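Local coordinates for protein putative PLP-dependent aminotransferase (Bacillus cereus ATCC 10987, PDB 3JU7) that probably acts as a pyridoxal phosphate-dependent aminotransferase of the DegT/DnrJ/EryC1/StrS family, carrying its cofactor on a lysine as an internal aldimine, at residues I5-A10 against R316-P321; E42-S47 against A245-W250; P89-A94 against V159-P164; G172-Q177 against I183-H188; R259-Y264 against V286-M291. One frame throughout, in Å; residues are numbered along the deposited sequence.

Contact 1. Residues I5-A10 against R316-P321; sequences IPFLRA and RLYFSP
Phe7 and Arg316 form the tight half of this contact between two loops. The arginine chain lies over one face of the Phe7 ring. Its CG sits 4.0 Å from the centroid of the Phe7 ring, a CH-pi contact 15° off the normal. Further out, Arg316 NE comes to 3.4 Å from Phe7 CD2, so the guanidinium also covers the rim of the ring. The two planes differ by 24°. The arginine can reach along the ring because its chain is extended from CG to NE. Tyr318 closes the far end of the phenyl ring. Its CE2 edge meets Phe7 CE2 at 3.7 Å, with the rings inclined at 45°.

The outer side is looser. Leu8 is exposed, and its CD2 meets the NH2 end of Arg316. A diethylene glycol molecule, probably from the crystallisation liquor, lies close to it.

The guanidinium is also held by polar partners. NH1 gives a 2.9 Å hydrogen bond to Tyr318 OH, close to the guanidinium plane, and NE forms a salt bridge with Glu314. Polar groups therefore fix its rotation while an aromatic face packs beneath it. The N-terminal loop is joined to 316-321 by ring packing, without a direct hydrogen bond.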
# COMPACT_ATOMS: atom_id res chain seq x y z
N ILE A 5 15.09 0.54 28.65
CA ILE A 5 15.22 1.52 27.59
C ILE A 5 14.94 0.74 26.31
O ILE A 5 15.72 -0.12 25.91
CB ILE A 5 16.60 2.19 27.59
CG1 ILE A 5 16.78 3.05 28.85
CG2 ILE A 5 16.76 3.06 26.35
CD1 ILE A 5 18.27 3.36 29.20
N PRO A 6 13.78 0.97 25.69
CA PRO A 6 13.41 0.25 24.48
C PRO A 6 14.06 0.84 23.24
O PRO A 6 14.46 2.01 23.27
CB PRO A 6 11.93 0.46 24.40
CG PRO A 6 11.76 1.84 24.99
CD PRO A 6 12.72 1.89 26.12
N PHE A 7 14.13 0.07 22.16
CA PHE A 7 14.85 0.53 20.96
C PHE A 7 14.08 1.65 20.27
O PHE A 7 14.67 2.66 19.91
CB PHE A 7 15.18 -0.58 19.95
CG PHE A 7 15.84 -0.08 18.69
CD1 PHE A 7 17.16 0.31 18.69
CD2 PHE A 7 15.11 0.04 17.50
CE1 PHE A 7 17.77 0.80 17.54
CE2 PHE A 7 15.70 0.54 16.36
CZ PHE A 7 17.05 0.91 16.39
N LEU A 8 12.78 1.45 20.09
CA LEU A 8 11.98 2.47 19.46
C LEU A 8 10.86 2.92 20.38
O LEU A 8 10.30 2.15 21.14
CB LEU A 8 11.46 2.00 18.09
CG LEU A 8 10.57 0.76 17.93
CD1 LEU A 8 10.32 0.60 16.44
CD2 LEU A 8 11.18 -0.51 18.48
N ARG A 9 10.61 4.22 20.35
CA ARG A 9 9.52 4.79 21.06
C ARG A 9 9.02 5.95 20.21
O ARG A 9 9.43 7.10 20.39
CB ARG A 9 9.94 5.27 22.44
CG ARG A 9 8.76 5.81 23.25
CD ARG A 9 9.16 6.42 24.56
NE ARG A 9 7.99 6.62 25.41
CZ ARG A 9 7.11 7.61 25.29
NH1 ARG A 9 7.24 8.53 24.35
NH2 ARG A 9 6.08 7.67 26.12
N ALA A 10 8.16 5.61 19.26
CA ALA A 10 7.57 6.57 18.38
C ALA A 10 6.69 7.53 19.17
O ALA A 10 6.04 7.14 20.15
CB ALA A 10 6.78 5.87 17.31
N ARG A 316 19.82 -2.61 18.46
CA ARG A 316 19.64 -3.54 17.36
C ARG A 316 20.87 -3.50 16.44
O ARG A 316 21.83 -2.78 16.72
CB ARG A 316 18.35 -3.25 16.59
CG ARG A 316 17.10 -3.47 17.42
CD ARG A 316 15.85 -3.37 16.58
NE ARG A 316 14.65 -3.34 17.41
CZ ARG A 316 13.41 -3.19 16.95
NH1 ARG A 316 13.15 -3.09 15.65
NH2 ARG A 316 12.39 -3.17 17.80
N LEU A 317 20.82 -4.28 15.36
CA LEU A 317 21.91 -4.39 14.40
C LEU A 317 21.40 -4.17 12.97
O LEU A 317 21.19 -5.13 12.22
CB LEU A 317 22.52 -5.80 14.50
CG LEU A 317 23.04 -6.28 15.86
CD1 LEU A 317 23.34 -7.75 15.78
CD2 LEU A 317 24.26 -5.46 16.32
N TYR A 318 21.16 -2.91 12.61
CA TYR A 318 20.85 -2.52 11.25
C TYR A 318 22.16 -2.21 10.46
O TYR A 318 22.76 -1.16 10.68
CB TYR A 318 19.92 -1.29 11.28
CG TYR A 318 18.55 -1.65 11.81
CD1 TYR A 318 17.73 -2.54 11.10
CD2 TYR A 318 18.08 -1.16 13.03
CE1 TYR A 318 16.47 -2.90 11.58
CE2 TYR A 318 16.81 -1.52 13.52
CZ TYR A 318 16.03 -2.40 12.79
OH TYR A 318 14.79 -2.78 13.25
N PHE A 319 22.62 -3.05 9.53
CA PHE A 319 21.98 -4.21 8.97
C PHE A 319 22.88 -5.41 9.10
O PHE A 319 23.85 -5.58 8.36
CB PHE A 319 21.68 -3.92 7.51
CG PHE A 319 20.84 -2.74 7.33
CD1 PHE A 319 19.48 -2.80 7.64
CD2 PHE A 319 21.38 -1.54 6.95
CE1 PHE A 319 18.68 -1.69 7.53
CE2 PHE A 319 20.59 -0.42 6.85
CZ PHE A 319 19.24 -0.50 7.15
N SER A 320 22.56 -6.26 10.05
CA SER A 320 23.32 -7.47 10.26
C SER A 320 22.34 -8.49 10.78
O SER A 320 21.91 -8.35 11.91
CB SER A 320 24.43 -7.20 11.27
OG SER A 320 25.07 -8.39 11.63
N PRO A 321 21.98 -9.51 9.96
CA PRO A 321 22.47 -9.77 8.61
C PRO A 321 22.14 -8.67 7.62
O PRO A 321 21.06 -8.07 7.68
CB PRO A 321 21.71 -11.03 8.21
CG PRO A 321 20.44 -10.99 9.05
CD PRO A 321 20.99 -10.53 10.36

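Contact 2. Residues E42-S47 against A245-W250; sequences EQTIMS and ATMKKW
Thr44 OG1 is hydrogen-bonded to Arg40 O, one turn back in its own helix, and its methyl CG2 meets Met247. The torsion explains this split. OG1 stands beside the backbone N (chi1 -66°), within reach of the carbonyl behind it, while CG2 is anti to that N and reaches across to the other helix.

Met247 is modelled as selenomethionine and carries the whole of its side of the contact. Its terminal methyl CE lies 3.7 Å from Thr44 CG2. Further back along the same chain, CG comes to 4.0 Å from Thr44 CG2. The chain bends at both chi2 and chi3, which folds the selenium and methyl back instead of sending them straight out. The Thr44 and Met247 side chains run past each other in opposite directions. Ile45 adds a weaker apolar touch, with CG1 4.3 Å from Met247 SE.

The contact packs helix 36-48 against the last turn of helix 237-248. Phe49, just beyond the first helix, also touches Met247, and Phe50 packs on Ile45. On a different side of helix 36-48, Glu42 OE2 forms a salt bridge with Lys213 and accepts a hydrogen bond from Thr58 N, which ties the helix to strand 55-59.

The pairing across the two segments is small and wholly apolar. No hydrogen bond or charge crosses it. The threonine hydroxyl is satisfied within its own helix, so between these two segments the helices meet through methyl and selenium packing, with little directional demand.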
# COMPACT_ATOMS: atom_id res chain seq x y z
N GLU A 42 1.23 18.31 0.07
CA GLU A 42 2.26 18.29 -0.97
C GLU A 42 2.69 19.71 -1.31
O GLU A 42 3.86 19.94 -1.54
CB GLU A 42 1.76 17.58 -2.23
CG GLU A 42 1.50 16.08 -2.04
CD GLU A 42 0.75 15.49 -3.23
OE1 GLU A 42 0.18 16.27 -4.03
OE2 GLU A 42 0.71 14.26 -3.37
N GLN A 43 1.76 20.65 -1.33
CA GLN A 43 2.10 22.04 -1.64
C GLN A 43 2.96 22.60 -0.52
O GLN A 43 3.87 23.38 -0.76
CB GLN A 43 0.84 22.91 -1.88
N THR A 44 2.67 22.18 0.70
CA THR A 44 3.41 22.64 1.87
C THR A 44 4.82 22.10 1.84
O THR A 44 5.74 22.77 2.27
CB THR A 44 2.72 22.16 3.17
OG1 THR A 44 1.44 22.81 3.27
CG2 THR A 44 3.56 22.46 4.41
N ILE A 45 4.97 20.87 1.34
CA ILE A 45 6.30 20.29 1.19
C ILE A 45 7.10 21.01 0.08
O ILE A 45 8.28 21.33 0.25
CB ILE A 45 6.19 18.79 0.91
CG1 ILE A 45 5.69 18.06 2.17
CG2 ILE A 45 7.56 18.22 0.53
CD1 ILE A 45 5.24 16.63 1.89
N MSE A 46 6.46 21.29 -1.04
CA MSE A 46 7.13 21.95 -2.17
C MSE A 46 7.63 23.33 -1.79
O MSE A 46 8.76 23.69 -2.08
CB MSE A 46 6.20 22.01 -3.41
CG MSE A 46 6.03 20.67 -4.08
SE MSE A 46 7.73 19.89 -4.60
CE MSE A 46 8.43 21.46 -5.51
N SER A 47 6.80 24.07 -1.07
CA SER A 47 7.19 25.39 -0.61
C SER A 47 8.19 25.34 0.53
O SER A 47 9.13 26.11 0.58
CB SER A 47 5.98 26.15 -0.10
OG SER A 47 5.20 26.51 -1.20
N ALA A 245 0.26 18.33 10.16
CA ALA A 245 0.49 18.71 11.55
C ALA A 245 1.92 18.41 11.91
O ALA A 245 2.48 19.08 12.77
CB ALA A 245 -0.49 17.96 12.53
N THR A 246 2.48 17.37 11.31
CA THR A 246 3.85 17.01 11.56
C THR A 246 4.79 18.05 10.94
O THR A 246 5.87 18.27 11.48
CB THR A 246 4.17 15.63 11.03
OG1 THR A 246 3.29 14.69 11.65
CG2 THR A 246 5.64 15.24 11.32
N MSE A 247 4.39 18.68 9.82
CA MSE A 247 5.15 19.77 9.25
C MSE A 247 5.20 20.94 10.22
O MSE A 247 6.21 21.61 10.31
CB MSE A 247 4.59 20.29 7.90
CG MSE A 247 4.82 19.40 6.70
SE MSE A 247 6.68 19.35 6.17
CE MSE A 247 6.77 21.22 5.68
N LYS A 248 4.11 21.23 10.92
CA LYS A 248 4.13 22.39 11.80
C LYS A 248 5.01 22.15 13.05
O LYS A 248 5.62 23.08 13.58
CB LYS A 248 2.71 22.92 12.08
CG LYS A 248 1.92 22.31 13.24
CD LYS A 248 0.47 22.94 13.39
CE LYS A 248 -0.55 21.92 14.05
NZ LYS A 248 -1.96 22.40 14.27
N LYS A 249 5.12 20.90 13.49
CA LYS A 249 5.93 20.57 14.68
C LYS A 249 7.30 20.03 14.30
O LYS A 249 8.05 19.52 15.17
CB LYS A 249 5.22 19.54 15.56
CG LYS A 249 3.77 19.85 15.85
CD LYS A 249 3.58 21.12 16.64
CE LYS A 249 3.90 20.93 18.10
NZ LYS A 249 3.25 22.01 18.91
N TRP A 250 7.64 20.10 13.02
CA TRP A 250 8.85 19.46 12.56
C TRP A 250 10.11 20.10 13.12
O TRP A 250 11.09 19.40 13.33
CB TRP A 250 8.91 19.47 11.04
CG TRP A 250 10.22 18.97 10.56
CD1 TRP A 250 11.15 19.67 9.87
CD2 TRP A 250 10.76 17.68 10.76
NE1 TRP A 250 12.23 18.88 9.59
CE2 TRP A 250 12.02 17.64 10.13
CE3 TRP A 250 10.30 16.52 11.40
CZ2 TRP A 250 12.84 16.52 10.14
CZ3 TRP A 250 11.11 15.39 11.40
CH2 TRP A 250 12.36 15.40 10.77

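Contact 3. Residues P89-A94 against V159-P164; sequences PATPLA and VVDAAP
Near its beginning, helix 90-97 faces strand 159-161, and the CA atoms of Thr91 and Asp161 come within 7.3 Å. One side-chain bond spans the gap. Thr91 OG1 donates to Asp161 OD2 at 2.7 Å. The hydroxyl approaches on the anti side of the carboxylate, 19° out of its plane. CG of Asp161 is anti to its backbone N (chi1 -175°), which extends the carboxylate from the strand toward the helix.

Both carboxylate oxygens are engaged. OD1 accepts from Ala163 N at 2.9 Å, nearly along the C-O axis, which closes an Asx turn. OD2 also hydrogen-bonds to N1 of the pyridoxal phosphate-lysine at position 191. This aspartate-to-pyridine-nitrogen bond is a hallmark of fold type I pyridoxal phosphate enzymes. Thr91 and the Asx turn are thus placed as second-shell groups and are likely to steady the carboxylate against the cofactor ring. Thr91 OG1 has a further hydrogen-bond partner in Thr87 OG1.

The site is buried near the centre of the subunit. Leu66 of helix 62-73 packs on Asp161, and Met83 of strand 80-84 packs on Thr91. Strand 159-161 pairs with its parallel neighbour 182-186, while Ala90 of the helix touches Phe218 of the second subunit.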
# COMPACT_ATOMS: atom_id res chain seq x y z
N PRO A 89 15.43 -4.49 4.00
CA PRO A 89 14.94 -5.40 2.94
C PRO A 89 13.86 -4.86 2.00
O PRO A 89 13.68 -5.42 0.93
CB PRO A 89 14.46 -6.62 3.73
CG PRO A 89 15.38 -6.67 4.92
CD PRO A 89 15.56 -5.19 5.29
N ALA A 90 13.17 -3.79 2.38
CA ALA A 90 12.23 -3.14 1.48
C ALA A 90 12.87 -2.85 0.09
O ALA A 90 12.18 -2.97 -0.96
CB ALA A 90 11.67 -1.83 2.13
N THR A 91 14.19 -2.54 0.04
CA THR A 91 14.80 -2.12 -1.23
C THR A 91 14.91 -3.27 -2.21
O THR A 91 14.42 -3.15 -3.33
CB THR A 91 16.19 -1.45 -1.06
OG1 THR A 91 16.14 -0.53 0.04
CG2 THR A 91 16.62 -0.72 -2.35
N PRO A 92 15.54 -4.39 -1.82
CA PRO A 92 15.52 -5.47 -2.83
C PRO A 92 14.11 -6.06 -3.10
O PRO A 92 13.81 -6.48 -4.23
CB PRO A 92 16.48 -6.53 -2.25
CG PRO A 92 16.56 -6.23 -0.75
CD PRO A 92 16.38 -4.73 -0.67
N LEU A 93 13.26 -6.11 -2.08
CA LEU A 93 11.89 -6.59 -2.29
C LEU A 93 11.17 -5.76 -3.32
O LEU A 93 10.46 -6.29 -4.20
CB LEU A 93 11.09 -6.60 -0.99
CG LEU A 93 11.56 -7.66 0.02
CD1 LEU A 93 10.90 -7.37 1.34
CD2 LEU A 93 11.36 -9.14 -0.49
N ALA A 94 11.35 -4.44 -3.24
CA ALA A 94 10.72 -3.55 -4.21
C ALA A 94 11.16 -3.95 -5.64
O ALA A 94 10.31 -4.00 -6.54
CB ALA A 94 11.04 -2.13 -3.90
N VAL A 159 16.81 5.58 -8.77
CA VAL A 159 15.78 5.83 -7.81
C VAL A 159 16.49 5.66 -6.48
O VAL A 159 17.00 4.55 -6.14
CB VAL A 159 14.59 4.85 -7.91
CG1 VAL A 159 13.74 4.96 -6.65
CG2 VAL A 159 13.74 5.09 -9.19
N VAL A 160 16.50 6.75 -5.73
CA VAL A 160 17.24 6.81 -4.45
C VAL A 160 16.32 6.47 -3.29
O VAL A 160 15.29 7.15 -3.10
CB VAL A 160 17.83 8.20 -4.22
CG1 VAL A 160 18.45 8.32 -2.82
CG2 VAL A 160 18.83 8.55 -5.34
N ASP A 161 16.65 5.39 -2.57
CA ASP A 161 16.00 5.07 -1.30
C ASP A 161 16.58 5.95 -0.18
O ASP A 161 17.67 5.72 0.31
CB ASP A 161 16.17 3.58 -0.95
CG ASP A 161 15.41 3.16 0.30
OD1 ASP A 161 15.08 4.02 1.14
OD2 ASP A 161 15.19 1.94 0.47
N ALA A 162 15.83 6.97 0.19
CA ALA A 162 16.15 7.88 1.26
C ALA A 162 15.05 7.75 2.31
O ALA A 162 14.63 8.74 2.90
CB ALA A 162 16.24 9.32 0.71
N ALA A 163 14.58 6.52 2.52
CA ALA A 163 13.43 6.23 3.41
C ALA A 163 13.49 6.97 4.73
O ALA A 163 12.51 7.57 5.13
CB ALA A 163 13.26 4.71 3.64
N PRO A 164 14.66 6.97 5.40
CA PRO A 164 14.68 7.65 6.70
C PRO A 164 15.16 9.11 6.72
O PRO A 164 15.41 9.66 7.80
CB PRO A 164 15.63 6.78 7.53
CG PRO A 164 16.48 6.07 6.56
CD PRO A 164 15.84 6.09 5.22

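Contact 4. Residues G172-Q177 against I183-H188; sequences GMHYGQ and IIYSFH
His174 is the first residue of 172-177 to meet the other segment. A chi1 near 180° (-173°) points its imidazole at Tyr185. His174 CE1 lies 3.5 Å from Tyr185 OH, which approaches at the edge of the imidazole, near its plane. The two ring planes are inclined at 56°. NE2 of the histidine is held by Gly167 N.

Tyr175 follows and provides a polar link through its backbone. Its carbonyl O accepts a hydrogen bond from Tyr185 OH, modelled at 2.5 Å. This is shorter than usual, and the exact length is doubtful. That oxygen lies in the plane of the Tyr185 ring, at its edge. The Tyr175 ring makes looser apolar touches, with CE2 4.4 Å from Ile183 CD1, and its OH bonds to Met143 O.

Gly176 is the third residue of a type II turn from His174 to Gln177, with the positive phi usual there. Ile183 CD1 presses to 3.3 Å from Gly176 CA. This is tight, and the bare glycine backbone gives the methyl its place. Within the other segment, Ile183 CG2 lies over one face of the Tyr185 ring.

The contact joins the short hairpin 169-170/173-174 to strand 182-186, an inner strand of the mixed sheet between 159-161 and 199-203. Phe49 stacks on His174, and Phe166 meets both His174 and Tyr185 edge-to-face. Further along the second segment, Ser186 OG accepts from His188 N in an ST turn and also binds the cofactor phosphate at position 191. Ala62 of helix 62-73 packs on Ser186.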
# COMPACT_ATOMS: atom_id res chain seq x y z
N GLY A 172 21.13 24.73 4.13
CA GLY A 172 19.83 25.23 3.71
C GLY A 172 19.22 24.53 2.50
O GLY A 172 18.27 25.04 1.92
N MSE A 173 19.72 23.38 2.10
CA MSE A 173 19.08 22.69 1.00
C MSE A 173 18.56 21.36 1.51
O MSE A 173 19.24 20.69 2.29
CB MSE A 173 20.07 22.50 -0.14
CG MSE A 173 19.86 21.27 -0.99
SE MSE A 173 21.00 21.33 -2.54
CE MSE A 173 21.38 19.46 -2.71
N HIS A 174 17.36 20.99 1.06
CA HIS A 174 16.78 19.72 1.44
C HIS A 174 17.43 18.60 0.61
O HIS A 174 17.69 18.77 -0.57
CB HIS A 174 15.27 19.72 1.26
CG HIS A 174 14.62 18.48 1.79
ND1 HIS A 174 14.31 17.40 1.00
CD2 HIS A 174 14.23 18.14 3.05
CE1 HIS A 174 13.77 16.45 1.73
NE2 HIS A 174 13.71 16.88 2.98
N TYR A 175 17.66 17.47 1.25
CA TYR A 175 18.24 16.33 0.58
C TYR A 175 17.41 15.93 -0.64
O TYR A 175 16.21 15.70 -0.49
CB TYR A 175 18.32 15.13 1.51
CG TYR A 175 19.02 14.02 0.81
CD1 TYR A 175 20.40 14.03 0.71
CD2 TYR A 175 18.33 13.00 0.17
CE1 TYR A 175 21.08 13.07 0.05
CE2 TYR A 175 19.02 12.00 -0.52
CZ TYR A 175 20.40 12.05 -0.58
OH TYR A 175 21.15 11.11 -1.24
N GLY A 176 18.08 15.85 -1.79
CA GLY A 176 17.51 15.42 -3.06
C GLY A 176 17.11 16.52 -4.04
O GLY A 176 16.69 16.25 -5.17
N GLN A 177 17.26 17.77 -3.60
CA GLN A 177 16.79 18.94 -4.36
C GLN A 177 17.28 18.87 -5.80
O GLN A 177 18.47 18.60 -6.04
CB GLN A 177 17.28 20.22 -3.68
CG GLN A 177 16.87 21.56 -4.38
CD GLN A 177 15.39 21.83 -4.27
OE1 GLN A 177 14.86 21.93 -3.15
NE2 GLN A 177 14.68 21.89 -5.41
N ILE A 183 13.44 10.28 -5.72
CA ILE A 183 13.81 10.05 -4.32
C ILE A 183 12.57 9.58 -3.56
O ILE A 183 11.50 10.19 -3.63
CB ILE A 183 14.43 11.32 -3.69
CG1 ILE A 183 15.46 11.90 -4.69
CG2 ILE A 183 14.98 11.00 -2.35
CD1 ILE A 183 16.70 12.47 -4.17
N ILE A 184 12.72 8.46 -2.85
CA ILE A 184 11.69 7.90 -2.01
C ILE A 184 12.00 8.16 -0.52
O ILE A 184 13.11 7.96 -0.06
CB ILE A 184 11.55 6.37 -2.20
CG1 ILE A 184 11.48 5.98 -3.70
CG2 ILE A 184 10.36 5.88 -1.43
CD1 ILE A 184 10.72 6.97 -4.63
N TYR A 185 11.01 8.65 0.21
CA TYR A 185 11.12 8.90 1.61
C TYR A 185 9.94 8.23 2.29
O TYR A 185 8.85 8.09 1.70
CB TYR A 185 11.02 10.40 1.94
CG TYR A 185 11.91 11.35 1.21
CD1 TYR A 185 13.15 11.73 1.72
CD2 TYR A 185 11.45 12.01 0.06
CE1 TYR A 185 13.99 12.69 1.01
CE2 TYR A 185 12.24 12.94 -0.62
CZ TYR A 185 13.51 13.28 -0.16
OH TYR A 185 14.25 14.25 -0.89
N SER A 186 10.15 7.91 3.55
CA SER A 186 9.14 7.26 4.37
C SER A 186 8.60 8.17 5.47
O SER A 186 9.34 8.97 6.03
CB SER A 186 9.71 5.98 4.99
OG SER A 186 8.75 5.36 5.82
N PHE A 187 7.31 8.03 5.76
CA PHE A 187 6.68 8.68 6.90
C PHE A 187 6.20 7.61 7.93
O PHE A 187 5.28 7.83 8.72
CB PHE A 187 5.48 9.51 6.46
CG PHE A 187 5.77 10.61 5.45
CD1 PHE A 187 6.93 11.38 5.49
CD2 PHE A 187 4.81 10.93 4.49
CE1 PHE A 187 7.14 12.41 4.57
CE2 PHE A 187 5.02 11.98 3.56
CZ PHE A 187 6.18 12.73 3.62
N HIS A 188 6.81 6.42 7.93
CA HIS A 188 6.46 5.43 8.93
C HIS A 188 6.66 6.03 10.33
O HIS A 188 7.54 6.88 10.53
CB HIS A 188 7.32 4.19 8.77
CG HIS A 188 6.87 3.01 9.56
ND1 HIS A 188 7.44 2.65 10.76
CD2 HIS A 188 5.93 2.06 9.29
CE1 HIS A 188 6.87 1.54 11.21
NE2 HIS A 188 5.95 1.16 10.33

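Contact 5. Residues R259-Y264 against V286-M291; sequences RISEWY and VIQQFM
The Tyr264 ring has Met291 over one face, in a Met-aromatic contact. Met291 is modelled as selenomethionine. Its CG sits above the middle of the ring, 3.9 Å from the centroid and 9° off the normal, a CH-pi contact. The selenium is more oblique, with SE 5.2 Å from the Tyr264 centroid. At the ring's outer edge, Tyr264 OH bonds to Pro351 O, which fixes that end.

With chi1 at 170°, Met291 lays CB and CG along the ring, and these two atoms carry the contact. The chain then bends at chi2 and chi3. This turns the terminal methyl back toward the helix, where CE is modelled 3.8 Å from Tyr264 CB, though its placement is less certain. The two side chains lie alongside, pointing opposite ways.

The contact joins helix 250-270 to the start of strand 291-294. This is consistent with the C-terminal domain of a fold type I aminotransferase. Helix 358-368 supplies Val361, Ile364 and Val365 around Tyr264, and Leu350 of the neighbouring strand touches both Tyr264 and Met291.

The polar part lies one turn earlier in the helix. Ser261 OG is 2.8 Å from Gln288 OE1, but this bond is doubtful: the position of the amide oxygen is less sure, and Arg257 O competes for the same proton. A water makes a firmer bridge: it donates to Ser261 OG at 2.9 Å and accepts from Gln288 N at 2.8 Å.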
# COMPACT_ATOMS: atom_id res chain seq x y z
N ARG A 259 19.54 17.49 19.38
CA ARG A 259 20.05 17.58 20.74
C ARG A 259 20.51 16.24 21.26
O ARG A 259 21.58 16.16 21.85
CB ARG A 259 18.99 18.10 21.71
CG ARG A 259 18.87 19.61 21.76
CD ARG A 259 18.73 20.14 23.19
NE ARG A 259 17.80 19.36 24.01
CZ ARG A 259 16.47 19.43 23.95
NH1 ARG A 259 15.86 20.26 23.11
NH2 ARG A 259 15.73 18.66 24.75
N ILE A 260 19.69 15.20 21.08
CA ILE A 260 20.04 13.86 21.58
C ILE A 260 21.29 13.34 20.87
O ILE A 260 22.20 12.79 21.52
CB ILE A 260 18.86 12.88 21.45
CG1 ILE A 260 17.70 13.35 22.32
CG2 ILE A 260 19.26 11.52 21.92
CD1 ILE A 260 16.39 12.68 21.94
N SER A 261 21.37 13.56 19.57
CA SER A 261 22.57 13.21 18.79
C SER A 261 23.83 13.89 19.32
O SER A 261 24.85 13.23 19.53
CB SER A 261 22.42 13.57 17.31
OG SER A 261 21.38 12.82 16.71
N GLU A 262 23.74 15.22 19.51
CA GLU A 262 24.81 16.02 20.09
C GLU A 262 25.25 15.42 21.43
O GLU A 262 26.45 15.28 21.68
CB GLU A 262 24.36 17.48 20.34
CG GLU A 262 24.04 18.36 19.08
CD GLU A 262 23.57 19.78 19.47
OE1 GLU A 262 24.05 20.31 20.50
OE2 GLU A 262 22.72 20.38 18.76
N TRP A 263 24.29 15.06 22.28
CA TRP A 263 24.62 14.46 23.58
C TRP A 263 25.38 13.14 23.40
O TRP A 263 26.34 12.83 24.13
CB TRP A 263 23.37 14.19 24.40
CG TRP A 263 22.70 15.38 24.97
CD1 TRP A 263 23.28 16.57 25.30
CD2 TRP A 263 21.32 15.49 25.35
NE1 TRP A 263 22.34 17.41 25.83
CE2 TRP A 263 21.13 16.78 25.88
CE3 TRP A 263 20.22 14.62 25.30
CZ2 TRP A 263 19.89 17.22 26.33
CZ3 TRP A 263 19.00 15.06 25.74
CH2 TRP A 263 18.84 16.35 26.24
N TYR A 264 24.92 12.34 22.47
CA TYR A 264 25.59 11.09 22.19
C TYR A 264 27.05 11.36 21.81
O TYR A 264 27.95 10.69 22.32
CB TYR A 264 24.86 10.35 21.07
CG TYR A 264 24.05 9.14 21.48
CD1 TYR A 264 24.66 8.03 22.05
CD2 TYR A 264 22.69 9.08 21.23
CE1 TYR A 264 23.92 6.91 22.39
CE2 TYR A 264 21.95 7.97 21.57
CZ TYR A 264 22.56 6.88 22.14
OH TYR A 264 21.81 5.74 22.41
N VAL A 286 23.20 14.43 8.86
CA VAL A 286 22.41 13.25 9.09
C VAL A 286 21.22 13.64 9.93
O VAL A 286 21.33 14.51 10.76
CB VAL A 286 23.25 12.12 9.78
CG1 VAL A 286 23.76 12.59 11.11
CG2 VAL A 286 22.42 10.84 9.94
N ILE A 287 20.08 13.01 9.71
CA ILE A 287 18.97 13.12 10.65
C ILE A 287 18.77 11.70 11.19
O ILE A 287 18.75 10.73 10.43
CB ILE A 287 17.70 13.68 9.99
CG1 ILE A 287 16.63 13.86 11.03
CG2 ILE A 287 17.15 12.78 8.84
CD1 ILE A 287 15.41 14.50 10.46
N GLN A 288 18.66 11.58 12.51
CA GLN A 288 18.81 10.27 13.14
C GLN A 288 17.55 9.59 13.73
O GLN A 288 16.86 10.09 14.62
CB GLN A 288 19.91 10.34 14.17
CG GLN A 288 21.21 10.84 13.57
CD GLN A 288 22.36 10.36 14.35
OE1 GLN A 288 22.39 10.53 15.57
NE2 GLN A 288 23.31 9.72 13.69
N GLN A 289 17.29 8.42 13.18
CA GLN A 289 16.23 7.51 13.59
C GLN A 289 16.69 6.75 14.85
O GLN A 289 15.90 6.37 15.69
CB GLN A 289 16.04 6.51 12.45
CG GLN A 289 14.93 5.57 12.57
CD GLN A 289 14.80 4.72 11.33
OE1 GLN A 289 13.93 3.86 11.26
NE2 GLN A 289 15.69 4.94 10.35
N PHE A 290 17.98 6.47 14.89
CA PHE A 290 18.68 5.80 16.00
C PHE A 290 20.15 6.24 15.83
O PHE A 290 20.44 7.03 14.93
CB PHE A 290 18.54 4.27 15.93
CG PHE A 290 18.77 3.68 14.56
CD1 PHE A 290 20.07 3.41 14.11
CD2 PHE A 290 17.69 3.37 13.73
CE1 PHE A 290 20.28 2.83 12.83
CE2 PHE A 290 17.87 2.78 12.46
CZ PHE A 290 19.17 2.50 12.00
N MSE A 291 21.04 5.79 16.72
CA MSE A 291 22.43 6.23 16.69
C MSE A 291 23.26 5.05 16.16
O MSE A 291 23.50 4.07 16.88
CB MSE A 291 22.88 6.70 18.09
CG MSE A 291 24.38 6.96 18.22
SE MSE A 291 25.11 8.16 16.90
CE MSE A 291 24.12 9.70 17.45
O HOH W 1 19.52 13.36 14.51

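How the contacts relate
Contacts 3 and 4 form the core. They share one sheet, since strands 159-161 and 182-186 are neighbours, and Val160 O and Ala163 O probably accept from Ile184 N and Ser186 N. Both strand segments reach the cofactor. Contact 3 is a directed polar bond; contact 4 mixes one with ring and methyl packing. Contacts 1 and 2 are partly buried and rely on packing. Contact 5 is buried, although its centre is about 16 Å from the chain centre. Contacts 1 and 5 meet where Phe7 CZ packs on Phe290 CD2 at 3.7 Å. Contacts 2 and 5 hold successive helices and touch through Trp250 and Ile287. Contact 5 adds a water bridge.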